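Local structure of putative sugar ABC transporter, substrate-binding protein (Clostridium phytofermentans, 4WZZ) at residues 59-62 against 68-71; 141-146 against 300-305. The protein probably serves as the sugar-binding component of an ABC importer, holding L-rhamnose in the cleft between its two lobes. All coordinates share one frame; numbering follows the deposited sequence.

Contact 1. Residues 59-62 against 68-71. With RAM (alpha-L-rhamnopyranose), chain B.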
ATOM      1  N   ILE A  59       7.457  -5.537  13.252  1.00 16.16           N
ATOM      2  CA  ILE A  59       6.772  -4.914  12.134  1.00 15.36           C
ATOM      3  C   ILE A  59       5.566  -4.189  12.685  1.00 15.01           C
ATOM      4  O   ILE A  59       4.788  -4.744  13.455  1.00 16.22           O
ATOM      5  CB  ILE A  59       6.357  -5.913  11.024  1.00 14.85           C
ATOM      6  CG1 ILE A  59       5.651  -5.142   9.888  1.00 14.12           C
ATOM      7  CG2 ILE A  59       5.528  -7.060  11.608  1.00 14.92           C
ATOM      8  CD1 ILE A  59       5.477  -5.930   8.614  1.00 18.42           C
ATOM      9  N   ILE A  60       5.458  -2.923  12.305  1.00 14.82           N
ATOM     10  CA  ILE A  60       4.371  -2.069  12.732  1.00 15.20           C
ATOM     11  C   ILE A  60       3.598  -1.695  11.491  1.00 13.78           C
ATOM     12  O   ILE A  60       4.086  -0.935  10.655  1.00 13.75           O
ATOM     13  CB  ILE A  60       4.892  -0.802  13.423  1.00 15.92           C
ATOM     14  CG1 ILE A  60       5.698  -1.192  14.663  1.00 16.15           C
ATOM     15  CG2 ILE A  60       3.720   0.065  13.827  1.00 17.53           C
ATOM     16  CD1 ILE A  60       6.465  -0.025  15.306  1.00 16.99           C
ATOM     17  N   VAL A  61       2.434  -2.301  11.314  1.00 13.25           N
ATOM     18  CA  VAL A  61       1.649  -2.021  10.123  1.00 12.56           C
ATOM     19  C   VAL A  61       0.869  -0.714  10.330  1.00 12.45           C
ATOM     20  O   VAL A  61       0.972  -0.100  11.372  1.00 12.94           O
ATOM     21  CB  VAL A  61       0.699  -3.193   9.788  1.00 12.15           C
ATOM     22  CG1 VAL A  61       1.488  -4.442   9.499  1.00 13.18           C
ATOM     23  CG2 VAL A  61      -0.271  -3.450  10.918  1.00 14.02           C
ATOM     24  N   LYS A  62       0.097  -0.279   9.339  1.00 13.54           N
ATOM     25  CA  LYS A  62      -0.637   0.972   9.486  1.00 11.89           C
ATOM     26  C   LYS A  62      -1.697   0.873  10.583  1.00 12.00           C
ATOM     27  O   LYS A  62      -1.879   1.784  11.375  1.00 13.67           O
ATOM     28  CB  LYS A  62      -1.362   1.329   8.192  1.00 11.32           C
ATOM     29  CG  LYS A  62      -0.568   1.959   7.087  1.00 11.37           C
ATOM     30  CD  LYS A  62      -1.571   2.544   6.052  1.00 12.08           C
ATOM     31  CE  LYS A  62      -0.881   3.253   4.940  1.00 11.59           C
ATOM     32  NZ  LYS A  62      -1.872   3.724   3.936  1.00 10.73           N
ATOM     33  N   TYR A  68      -5.337  -6.553   4.431  1.00 10.17           N
ATOM     34  CA  TYR A  68      -4.124  -6.311   3.664  1.00 10.16           C
ATOM     35  C   TYR A  68      -2.931  -6.252   4.619  1.00 10.46           C
ATOM     36  O   TYR A  68      -1.881  -6.846   4.367  1.00 10.77           O
ATOM     37  CB  TYR A  68      -4.255  -5.016   2.869  1.00 10.82           C
ATOM     38  CG  TYR A  68      -2.972  -4.541   2.256  1.00 10.29           C
ATOM     39  CD1 TYR A  68      -2.042  -3.842   3.010  1.00 10.09           C
ATOM     40  CD2 TYR A  68      -2.676  -4.786   0.918  1.00 11.28           C
ATOM     41  CE1 TYR A  68      -0.848  -3.396   2.454  1.00 10.35           C
ATOM     42  CE2 TYR A  68      -1.473  -4.356   0.364  1.00 11.94           C
ATOM     43  CZ  TYR A  68      -0.571  -3.662   1.136  1.00 10.45           C
ATOM     44  OH  TYR A  68       0.619  -3.231   0.580  1.00 10.85           O
ATOM     45  N   ASN A  69      -3.107  -5.566   5.736  1.00 10.47           N
ATOM     46  CA  ASN A  69      -2.016  -5.423   6.700  1.00 12.33           C
ATOM     47  C   ASN A  69      -1.667  -6.752   7.363  1.00 11.43           C
ATOM     48  O   ASN A  69      -0.510  -7.013   7.699  1.00 12.52           O
ATOM     49  CB  ASN A  69      -2.372  -4.408   7.786  1.00 10.90           C
ATOM     50  CG  ASN A  69      -2.466  -2.982   7.260  1.00 10.61           C
ATOM     51  OD1 ASN A  69      -1.936  -2.665   6.201  1.00 11.34           O
ATOM     52  ND2 ASN A  69      -3.144  -2.122   7.994  1.00 11.20           N
ATOM     53  N   GLN A  70      -2.673  -7.584   7.582  1.00 11.41           N
ATOM     54  CA  GLN A  70      -2.419  -8.903   8.157  1.00 11.99           C
ATOM     55  C   GLN A  70      -1.629  -9.807   7.212  1.00 12.39           C
ATOM     56  O   GLN A  70      -0.800 -10.619   7.655  1.00 15.30           O
ATOM     57  CB  GLN A  70      -3.749  -9.534   8.567  1.00 12.17           C
ATOM     58  CG  GLN A  70      -4.345  -8.759   9.703  1.00 12.86           C
ATOM     59  CD  GLN A  70      -5.822  -9.068   9.952  1.00 21.94           C
ATOM     60  OE1 GLN A  70      -6.216 -10.227  10.028  1.00 30.05           O
ATOM     61  NE2 GLN A  70      -6.633  -8.024  10.094  1.00 30.07           N
ATOM     62  N   LYS A  71      -1.883  -9.689   5.911  1.00 11.83           N
ATOM     63  CA  LYS A  71      -1.160 -10.507   4.940  1.00 13.16           C
ATOM     64  C   LYS A  71       0.283 -10.028   4.839  1.00 13.29           C
ATOM     65  O   LYS A  71       1.202 -10.831   4.699  1.00 13.22           O
ATOM     66  CB  LYS A  71      -1.861 -10.486   3.577  1.00 12.53           C
ATOM     67  CG  LYS A  71      -3.205 -11.261   3.635  1.00 16.37           C
ATOM     68  CD  LYS A  71      -4.069 -11.038   2.447  1.00 21.51           C
ATOM     69  CE  LYS A  71      -5.530 -11.494   2.703  1.00 26.73           C
ATOM     70  NZ  LYS A  71      -5.618 -12.879   3.257  1.00 27.46           N
TER
HETATM   71  C1  RAM B 401      -4.652  -0.334   2.370  1.00  9.99           C
HETATM   72  C2  RAM B 401      -3.493   0.352   3.083  1.00  9.31           C
HETATM   73  C3  RAM B 401      -2.144   0.045   2.434  1.00  9.34           C
HETATM   74  C4  RAM B 401      -2.207   0.231   0.922  1.00  8.93           C
HETATM   75  C5  RAM B 401      -3.392  -0.537   0.338  1.00  6.38           C
HETATM   76  C6  RAM B 401      -3.545  -0.289  -1.154  1.00  7.27           C
HETATM   77  O1  RAM B 401      -4.592  -1.694   2.625  1.00 14.55           O
HETATM   78  O2  RAM B 401      -3.777   1.717   3.043  1.00  9.58           O
HETATM   79  O3  RAM B 401      -1.181   0.894   3.053  1.00  9.79           O
HETATM   80  O4  RAM B 401      -0.997  -0.214   0.336  1.00  8.74           O
HETATM   81  O5  RAM B 401      -4.589  -0.161   0.965  1.00  8.18           O
HETATM   82  O   HOH W   1       0.584  -1.549   6.272  1.00 12.57           O

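Contact 2. Residues 141-146 against 300-305. With RAM (alpha-L-rhamnopyranose), chain B.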
ATOM      1  N   SER A 141      11.347   0.871   6.272  1.00 18.66           N
ATOM      2  CA  SER A 141       9.953   1.210   6.057  1.00 17.57           C
ATOM      3  C   SER A 141       9.444   0.357   4.904  1.00 18.73           C
ATOM      4  O   SER A 141      10.225  -0.020   4.031  1.00 18.24           O
ATOM      5  CB  SER A 141       9.856   2.711   5.772  1.00 20.80           C
ATOM      6  OG  SER A 141       8.542   3.136   5.548  1.00 22.33           O
ATOM      7  N   LEU A 142       8.145   0.031   4.923  1.00 16.26           N
ATOM      8  CA  LEU A 142       7.497  -0.701   3.839  1.00 18.72           C
ATOM      9  C   LEU A 142       6.079  -0.174   3.649  1.00 13.67           C
ATOM     10  O   LEU A 142       5.494   0.386   4.578  1.00 14.55           O
ATOM     11  CB  LEU A 142       7.451  -2.221   4.074  1.00 14.39           C
ATOM     12  CG  LEU A 142       6.400  -2.785   5.037  1.00 14.45           C
ATOM     13  CD1 LEU A 142       6.352  -4.305   4.977  1.00 15.15           C
ATOM     14  CD2 LEU A 142       6.671  -2.328   6.460  1.00 17.04           C
ATOM     15  N   ASP A 143       5.545  -0.381   2.445  1.00 12.92           N
ATOM     16  CA  ASP A 143       4.123  -0.126   2.119  1.00 13.04           C
ATOM     17  C   ASP A 143       3.824   1.363   2.034  1.00 13.04           C
ATOM     18  O   ASP A 143       3.296   1.851   1.024  1.00 13.82           O
ATOM     19  CB  ASP A 143       3.207  -0.811   3.140  1.00 12.27           C
ATOM     20  CG  ASP A 143       1.737  -0.628   2.837  1.00 12.05           C
ATOM     21  OD1 ASP A 143       1.330  -0.814   1.673  1.00 10.86           O
ATOM     22  OD2 ASP A 143       1.003  -0.317   3.789  1.00 10.91           O
ATOM     23  N   SER A 144       4.142   2.081   3.100  1.00 13.23           N
ATOM     24  CA  SER A 144       3.930   3.521   3.171  1.00 13.18           C
ATOM     25  C   SER A 144       5.157   4.137   3.847  1.00 14.31           C
ATOM     26  O   SER A 144       5.511   3.782   4.975  1.00 14.83           O
ATOM     27  CB  SER A 144       2.644   3.815   3.955  1.00 16.77           C
ATOM     28  OG  SER A 144       2.402   5.209   4.077  1.00 14.57           O
ATOM     29  N   ALA A 145       5.822   5.038   3.141  1.00 15.76           N
ATOM     30  CA  ALA A 145       7.160   5.471   3.556  1.00 16.41           C
ATOM     31  C   ALA A 145       7.152   6.471   4.712  1.00 17.66           C
ATOM     32  O   ALA A 145       6.362   7.421   4.730  1.00 17.11           O
ATOM     33  CB  ALA A 145       7.905   6.072   2.359  1.00 17.05           C
ATOM     34  N   THR A 146       8.071   6.270   5.658  1.00 17.64           N
ATOM     35  CA  THR A 146       8.478   7.344   6.544  1.00 20.58           C
ATOM     36  C   THR A 146       9.379   8.227   5.703  1.00 23.04           C
ATOM     37  O   THR A 146       9.814   7.828   4.624  1.00 24.69           O
ATOM     38  CB  THR A 146       9.346   6.864   7.707  1.00 25.12           C
ATOM     39  OG1 THR A 146      10.517   6.225   7.177  1.00 31.60           O
ATOM     40  CG2 THR A 146       8.582   5.889   8.574  1.00 24.91           C
ATOM     41  N   ILE A 300       1.840 -10.386   0.765  1.00 12.66           N
ATOM     42  CA  ILE A 300       2.633 -11.371   1.481  1.00 13.10           C
ATOM     43  C   ILE A 300       4.096 -11.263   1.042  1.00 13.49           C
ATOM     44  O   ILE A 300       5.017 -11.231   1.856  1.00 16.99           O
ATOM     45  CB  ILE A 300       2.115 -12.796   1.238  1.00 14.84           C
ATOM     46  CG1 ILE A 300       0.652 -12.893   1.664  1.00 16.16           C
ATOM     47  CG2 ILE A 300       2.962 -13.796   1.992  1.00 17.83           C
ATOM     48  CD1 ILE A 300       0.002 -14.189   1.298  1.00 21.01           C
ATOM     49  N   GLN A 301       4.306 -11.186  -0.268  1.00 14.78           N
ATOM     50  CA  GLN A 301       5.646 -11.024  -0.796  1.00 16.05           C
ATOM     51  C   GLN A 301       6.246  -9.665  -0.448  1.00 13.41           C
ATOM     52  O   GLN A 301       7.472  -9.562  -0.258  1.00 16.12           O
ATOM     53  CB  GLN A 301       5.655 -11.252  -2.312  1.00 17.57           C
ATOM     54  CG  GLN A 301       5.367 -12.702  -2.667  1.00 22.10           C
ATOM     55  CD  GLN A 301       5.390 -12.980  -4.155  1.00 24.71           C
ATOM     56  OE1 GLN A 301       4.991 -12.151  -4.953  1.00 24.28           O
ATOM     57  NE2 GLN A 301       5.824 -14.175  -4.526  1.00 30.76           N
ATOM     58  N   LEU A 302       5.409  -8.629  -0.323  1.00 13.81           N
ATOM     59  CA  LEU A 302       5.897  -7.331   0.136  1.00 13.74           C
ATOM     60  C   LEU A 302       6.480  -7.545   1.527  1.00 18.42           C
ATOM     61  O   LEU A 302       7.585  -7.080   1.842  1.00 15.05           O
ATOM     62  CB  LEU A 302       4.788  -6.291   0.183  1.00 13.26           C
ATOM     63  CG  LEU A 302       5.202  -4.939   0.767  1.00 12.97           C
ATOM     64  CD1 LEU A 302       6.313  -4.302  -0.077  1.00 17.08           C
ATOM     65  CD2 LEU A 302       4.034  -3.956   0.877  1.00 12.85           C
ATOM     66  N   GLY A 303       5.742  -8.273   2.356  1.00 13.87           N
ATOM     67  CA  GLY A 303       6.227  -8.589   3.689  1.00 14.67           C
ATOM     68  C   GLY A 303       7.477  -9.442   3.642  1.00 15.91           C
ATOM     69  O   GLY A 303       8.421  -9.198   4.406  1.00 16.61           O
ATOM     70  N   ASN A 304       7.481 -10.455   2.766  1.00 14.91           N
ATOM     71  CA  ASN A 304       8.658 -11.311   2.597  1.00 15.97           C
ATOM     72  C   ASN A 304       9.895 -10.470   2.295  1.00 16.78           C
ATOM     73  O   ASN A 304      10.947 -10.652   2.903  1.00 18.37           O
ATOM     74  CB  ASN A 304       8.522 -12.288   1.422  1.00 19.88           C
ATOM     75  CG  ASN A 304       7.438 -13.340   1.584  1.00 16.87           C
ATOM     76  OD1 ASN A 304       7.033 -13.923   0.576  1.00 19.29           O
ATOM     77  ND2 ASN A 304       6.998 -13.631   2.805  1.00 19.12           N
ATOM     78  N   LEU A 305       9.783  -9.582   1.309  1.00 15.65           N
ATOM     79  CA  LEU A 305      10.954  -8.837   0.830  1.00 15.70           C
ATOM     80  C   LEU A 305      11.436  -7.888   1.910  1.00 17.02           C
ATOM     81  O   LEU A 305      12.636  -7.721   2.123  1.00 17.52           O
ATOM     82  CB  LEU A 305      10.591  -8.051  -0.434  1.00 16.79           C
ATOM     83  CG  LEU A 305      11.704  -7.164  -0.975  1.00 16.30           C
ATOM     84  CD1 LEU A 305      12.930  -7.980  -1.309  1.00 19.67           C
ATOM     85  CD2 LEU A 305      11.208  -6.412  -2.193  1.00 22.25           C
TER
HETATM   86  C1  RAM B 401      -4.652  -0.334   2.370  1.00  9.99           C
HETATM   87  C2  RAM B 401      -3.493   0.352   3.083  1.00  9.31           C
HETATM   88  C3  RAM B 401      -2.144   0.045   2.434  1.00  9.34           C
HETATM   89  C4  RAM B 401      -2.207   0.231   0.922  1.00  8.93           C
HETATM   90  C5  RAM B 401      -3.392  -0.537   0.338  1.00  6.38           C
HETATM   91  C6  RAM B 401      -3.545  -0.289  -1.154  1.00  7.27           C
HETATM   92  O1  RAM B 401      -4.592  -1.694   2.625  1.00 14.55           O
HETATM   93  O2  RAM B 401      -3.777   1.717   3.043  1.00  9.58           O
HETATM   94  O3  RAM B 401      -1.181   0.894   3.053  1.00  9.79           O
HETATM   95  O4  RAM B 401      -0.997  -0.214   0.336  1.00  8.74           O
HETATM   96  O5  RAM B 401      -4.589  -0.161   0.965  1.00  8.18           O

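Contact 1. Residues 59-62 against 68-71
Val61 presses its branched side chain against the stem of Asn69, and this is where the contact is tight: CB of Val61 lies 3.9 Å from CB of Asn69, and Val61 CG1 comes within 3.7 Å of the Asn69 backbone O. The two side chains meet at a slant, just where strand 56-60 ends and helix 67-82 has begun, the first half of a beta-alpha-beta unit. The packing here is van der Waals contact, and Val61 also touches Glu72 and Ser73 of the same helix.

Toward the sugar the fit is looser. The Asn69 amide reaches past Lys62, its ND2 bonded to Ser63 O, while a water sits 2.8 Å from Asn69 OD1 and makes a weak, 3.4 Å hydrogen bond with Lys62 N. Gln70, one residue on, points away to the exposed side of the helix.

From CG onward Lys62 is extended (chi2 -166°), which carries its ammonium group away from the helix to rhamnose: NZ donates to O2 of the sugar at 2.9 Å, more weakly to O3, and to Asn192 OD1. Tyr68 lies with one ring face against the sugar, C5 of rhamnose standing 4.1 Å above the ring plane. Packing and the Asn69-Ser63 bond thus hold strand end against helix start, while loop and first helical turn offer the ligand a charged donor and an aromatic face.

Contact 2. Residues 141-146 against 300-305
Asp143 and Leu302 meet through apolar atoms, CB of Asp143 lying 4.0 Å from CD2 of Leu302, while the aspartate's carboxylate turns to the sugar. O3 of rhamnose donates to Asp143 OD2 at 2.6 Å and O4 donates to OD1 at 2.7 Å, so two neighbouring hydroxyls are read by the two oxygens of one carboxylate. With CG anti to the backbone N (chi1 -178°), the group is carried out past the strand end into the cleft. Leu142 adds the second touch: its CD1 is 4.4 Å from CG of Leu302 and skirts the helix at Gly303.

The backbone that holds the carboxylate there is sharply bent. Ser144 N bonds to Leu142 O at 2.6 Å, and Asp143 between them has a positive phi of 73° with psi -55°, a classic gamma turn. It follows directly on strand 138-142, at the carboxyl end of the parallel strands, where periplasmic sugar-binding proteins of this fold place loops of the binding cleft.

Further out, Tyr68 OH and Gln157 NE2 both bond to Asp143 OD1, limiting rotation of the carboxylate. Glu72 OE1 lies close to OD2, a like-charged neighbour that might raise the proton affinity of one of the pair. Ser141 OG accepts from Thr146 N at 3.2 Å and also bonds to Ile117 O, tying the loop's far end back to the sheet. Ser144 OG joins Ala119 O to Asn192 N, and Ala145 O bonds to Thr191 OG1, so the same loop reaches helix 191-203. Leu302 also touches Val155 of strand 154-156.

In the fold
Both contacts are buried, and both set a helix against the end of a strand in the same mixed sheet. Contact 1 joins elements adjacent in sequence, whereas contact 2 brings together segments 154 residues apart at their closest ends. Their centres are 9 Å apart and they touch directly: the Tyr68-Asp143 hydrogen bond is the polar link, beside which Tyr68 lies against Leu302 and Lys71 of helix 67-82 packs on Ile300 of helix 299-315. All touching residues in both are buried. Their offerings to rhamnose are complementary, a cation and a ring from contact 1 and a hydroxyl-accepting carboxylate from contact 2, with O3 shared between Lys62 and Asp143.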